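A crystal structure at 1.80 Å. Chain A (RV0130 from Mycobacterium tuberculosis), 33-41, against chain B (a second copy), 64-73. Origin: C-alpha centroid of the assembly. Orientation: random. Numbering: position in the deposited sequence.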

# COMPACT_ATOMS: atom_id res chain seq x y z
N LEU A 33 -11.72 -4.25 -8.69
CA LEU A 33 -12.27 -3.64 -7.48
C LEU A 33 -11.22 -2.71 -6.87
O LEU A 33 -11.57 -1.65 -6.39
CB LEU A 33 -12.68 -4.68 -6.44
CG LEU A 33 -13.87 -5.62 -6.72
CD1 LEU A 33 -14.03 -6.67 -5.64
CD2 LEU A 33 -15.14 -4.81 -6.87
N PHE A 34 -9.95 -3.14 -6.91
CA PHE A 34 -8.84 -2.33 -6.38
C PHE A 34 -8.71 -1.01 -7.13
O PHE A 34 -8.50 0.06 -6.51
CB PHE A 34 -7.52 -3.10 -6.44
CG PHE A 34 -6.43 -2.47 -5.60
CD1 PHE A 34 -6.38 -2.69 -4.23
CD2 PHE A 34 -5.47 -1.64 -6.19
CE1 PHE A 34 -5.37 -2.09 -3.44
CE2 PHE A 34 -4.46 -1.03 -5.41
CZ PHE A 34 -4.41 -1.26 -4.04
N ALA A 35 -8.77 -1.10 -8.45
CA ALA A 35 -8.77 0.04 -9.34
C ALA A 35 -9.92 0.97 -8.99
O ALA A 35 -9.73 2.16 -8.89
CB ALA A 35 -8.86 -0.42 -10.82
N ASP A 36 -11.13 0.42 -8.79
CA ASP A 36 -12.28 1.26 -8.40
C ASP A 36 -12.09 1.93 -7.04
O ASP A 36 -12.40 3.12 -6.87
CB ASP A 36 -13.59 0.46 -8.39
CG ASP A 36 -13.98 -0.05 -9.77
OD1 ASP A 36 -13.50 0.46 -10.80
OD2 ASP A 36 -14.80 -1.00 -9.82
N ALA A 37 -11.58 1.16 -6.07
CA ALA A 37 -11.35 1.66 -4.72
C ALA A 37 -10.35 2.83 -4.70
O ALA A 37 -10.52 3.79 -3.95
CB ALA A 37 -10.89 0.54 -3.81
N THR A 38 -9.30 2.73 -5.51
CA THR A 38 -8.14 3.63 -5.37
C THR A 38 -7.97 4.66 -6.50
O THR A 38 -7.14 5.57 -6.38
CB THR A 38 -6.82 2.81 -5.29
OG1 THR A 38 -6.63 2.10 -6.52
CG2 THR A 38 -6.85 1.80 -4.12
N GLY A 39 -8.72 4.51 -7.59
CA GLY A 39 -8.59 5.42 -8.72
C GLY A 39 -7.38 5.17 -9.60
O GLY A 39 -7.03 6.01 -10.42
N ASP A 40 -6.71 4.04 -9.45
CA ASP A 40 -5.66 3.67 -10.39
C ASP A 40 -6.25 2.69 -11.40
O ASP A 40 -6.43 1.51 -11.09
CB ASP A 40 -4.43 3.10 -9.66
CG ASP A 40 -3.26 2.81 -10.61
OD1 ASP A 40 -3.43 2.81 -11.86
OD2 ASP A 40 -2.15 2.55 -10.12
N HIS A 41 -6.60 3.19 -12.59
CA HIS A 41 -7.14 2.35 -13.66
C HIS A 41 -6.15 2.18 -14.79
O HIS A 41 -6.55 2.07 -15.96
CB HIS A 41 -8.47 2.94 -14.19
CG HIS A 41 -9.61 2.86 -13.21
ND1 HIS A 41 -9.89 3.88 -12.32
CD2 HIS A 41 -10.50 1.88 -12.95
CE1 HIS A 41 -10.92 3.53 -11.57
NE2 HIS A 41 -11.32 2.33 -11.94
N PHE B 64 -3.21 1.14 4.11
CA PHE B 64 -2.77 0.71 2.79
C PHE B 64 -3.63 1.33 1.67
O PHE B 64 -3.17 1.46 0.53
CB PHE B 64 -2.78 -0.82 2.65
CG PHE B 64 -1.60 -1.51 3.31
CD1 PHE B 64 -0.29 -1.12 3.03
CD2 PHE B 64 -1.83 -2.57 4.19
CE1 PHE B 64 0.80 -1.78 3.62
CE2 PHE B 64 -0.75 -3.24 4.80
CZ PHE B 64 0.56 -2.84 4.51
N MSE B 65 -4.86 1.71 1.98
CA MSE B 65 -5.63 2.42 0.96
C MSE B 65 -5.16 3.85 0.84
O MSE B 65 -4.93 4.31 -0.25
CB MSE B 65 -7.14 2.39 1.19
CG MSE B 65 -7.87 3.08 0.00
SE MSE B 65 -9.83 2.98 0.07
CE MSE B 65 -9.97 3.21 1.33
N THR B 66 -5.00 4.56 1.97
CA THR B 66 -4.51 5.93 1.87
C THR B 66 -3.19 5.99 1.05
O THR B 66 -2.97 6.87 0.18
CB THR B 66 -4.34 6.52 3.28
OG1 THR B 66 -5.63 6.55 3.93
CG2 THR B 66 -3.76 7.91 3.20
N LEU B 67 -2.30 5.04 1.33
CA LEU B 67 -1.04 4.93 0.58
C LEU B 67 -1.28 4.69 -0.91
O LEU B 67 -0.64 5.32 -1.76
CB LEU B 67 -0.19 3.79 1.15
CG LEU B 67 1.19 3.61 0.51
CD1 LEU B 67 2.03 4.89 0.68
CD2 LEU B 67 1.89 2.35 1.10
N ALA B 68 -2.22 3.79 -1.21
CA ALA B 68 -2.60 3.42 -2.59
C ALA B 68 -3.32 4.54 -3.36
O ALA B 68 -3.54 4.41 -4.56
CB ALA B 68 -3.48 2.19 -2.55
N LEU B 69 -3.72 5.60 -2.65
CA LEU B 69 -4.26 6.79 -3.32
C LEU B 69 -3.17 7.68 -3.92
O LEU B 69 -3.48 8.65 -4.63
CB LEU B 69 -5.11 7.62 -2.34
CG LEU B 69 -6.44 7.07 -1.85
CD1 LEU B 69 -7.08 8.13 -0.94
CD2 LEU B 69 -7.35 6.72 -3.04
N LEU B 70 -1.90 7.37 -3.65
CA LEU B 70 -0.80 8.20 -4.20
C LEU B 70 -0.89 8.37 -5.73
O LEU B 70 -0.85 9.51 -6.20
CB LEU B 70 0.59 7.72 -3.74
CG LEU B 70 1.22 8.49 -2.58
CD1 LEU B 70 0.32 8.52 -1.31
CD2 LEU B 70 2.59 7.86 -2.27
N PRO B 71 -1.05 7.27 -6.51
CA PRO B 71 -1.22 7.43 -7.96
C PRO B 71 -2.38 8.40 -8.33
O PRO B 71 -2.15 9.38 -9.05
CB PRO B 71 -1.47 6.00 -8.46
CG PRO B 71 -0.65 5.17 -7.46
CD PRO B 71 -0.97 5.84 -6.14
N ARG B 72 -3.58 8.17 -7.82
CA ARG B 72 -4.72 9.05 -8.11
C ARG B 72 -4.39 10.53 -7.83
O ARG B 72 -4.64 11.42 -8.67
CB ARG B 72 -5.91 8.64 -7.24
CG ARG B 72 -7.13 9.50 -7.46
CD ARG B 72 -8.23 9.08 -6.54
NE ARG B 72 -9.32 10.04 -6.65
CZ ARG B 72 -10.38 10.05 -5.86
NH1 ARG B 72 -10.50 9.15 -4.88
NH2 ARG B 72 -11.33 10.95 -6.08
N LEU B 73 -3.87 10.80 -6.64
CA LEU B 73 -3.58 12.17 -6.20
C LEU B 73 -2.46 12.82 -7.01
O LEU B 73 -2.57 13.99 -7.39
CB LEU B 73 -3.24 12.21 -4.70
CG LEU B 73 -4.38 11.69 -3.83
CD1 LEU B 73 -3.88 11.54 -2.39
CD2 LEU B 73 -5.61 12.61 -3.98
O HOH W 1 -10.18 6.45 -5.09
O HOH W 2 -3.72 2.14 -6.10
O HOH W 3 -4.41 5.58 -6.72

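Where a helix ends, its last carbonyl groups lose their partners in the next turn, and a protein interface can satisfy them with water instead of direct hydrogen bonds. The contact between these two copies of RV0130 is a compact example. The helix of chain A closes at T38(A) and meets a segment of chain B in which one helix gives way to another near L69(B). The helices 33-38 and 64-68 run at 78° to each other, and their axes come no nearer than 10.5 Å. The backbones come close where the chain A helix ends: CA of T38(A) lies 5.4 Å from CA of L69(B), and CA of G39(A) 5.3 Å from CA of R72(B). No hydrogen bond crosses directly between the stretches.

F34(A) is the first residue to reach across. Its CA-to-CB bond points sideways, but the t rotamer carries the ring closer, and CZ of F34(A) rests 3.9 Å from CB of A68(B), an apolar contact met obliquely by the ring. One turn later, the carbonyl of A37(A) lies beside selenomethionine M65(B), with O 4.2 Å from SE. O of A37(A) also accepts a hydrogen bond from water 1, 2.9 Å from the water oxygen, and that water accepts a weak one from NH1 of R72(B).

T38(A) is the hub, burying more surface in this contact than any other residue. CG2 of T38(A) packs 3.7 Å from CB of A68(B), while its OG1 turns back to donate to O of F34(A) at 2.8 Å. That hydroxyl also accepts from water 2, which donates a second hydrogen bond to O of A68(B). Water 3 does more: it donates to O of T38(A) at 2.8 Å from its oxygen and to O of A68(B), and accepts from N of R72(B). Two carbonyls, both acceptors, cannot bond each other; a water donating to both reconciles them. Around this polar bridge, O of T38(A) also touches aliphatic carbon, 3.4 Å from CB of R72(B) and 3.5 Å from CD2 of L69(B).

G39(A) leaves the helix with positive phi, a conformation that favours glycine. Packing adds a second constraint, since an ideal CB on G39(A) would point toward chain B and lie 2.8 Å from CD of R72(B), a clash. D40(A) completes the contact, its OD2 3.9 Å from CB of P71(B). Beyond it, H41(A) turns back within its own chain, where NE2 donates to OD1 of D36(A) at 3.1 Å.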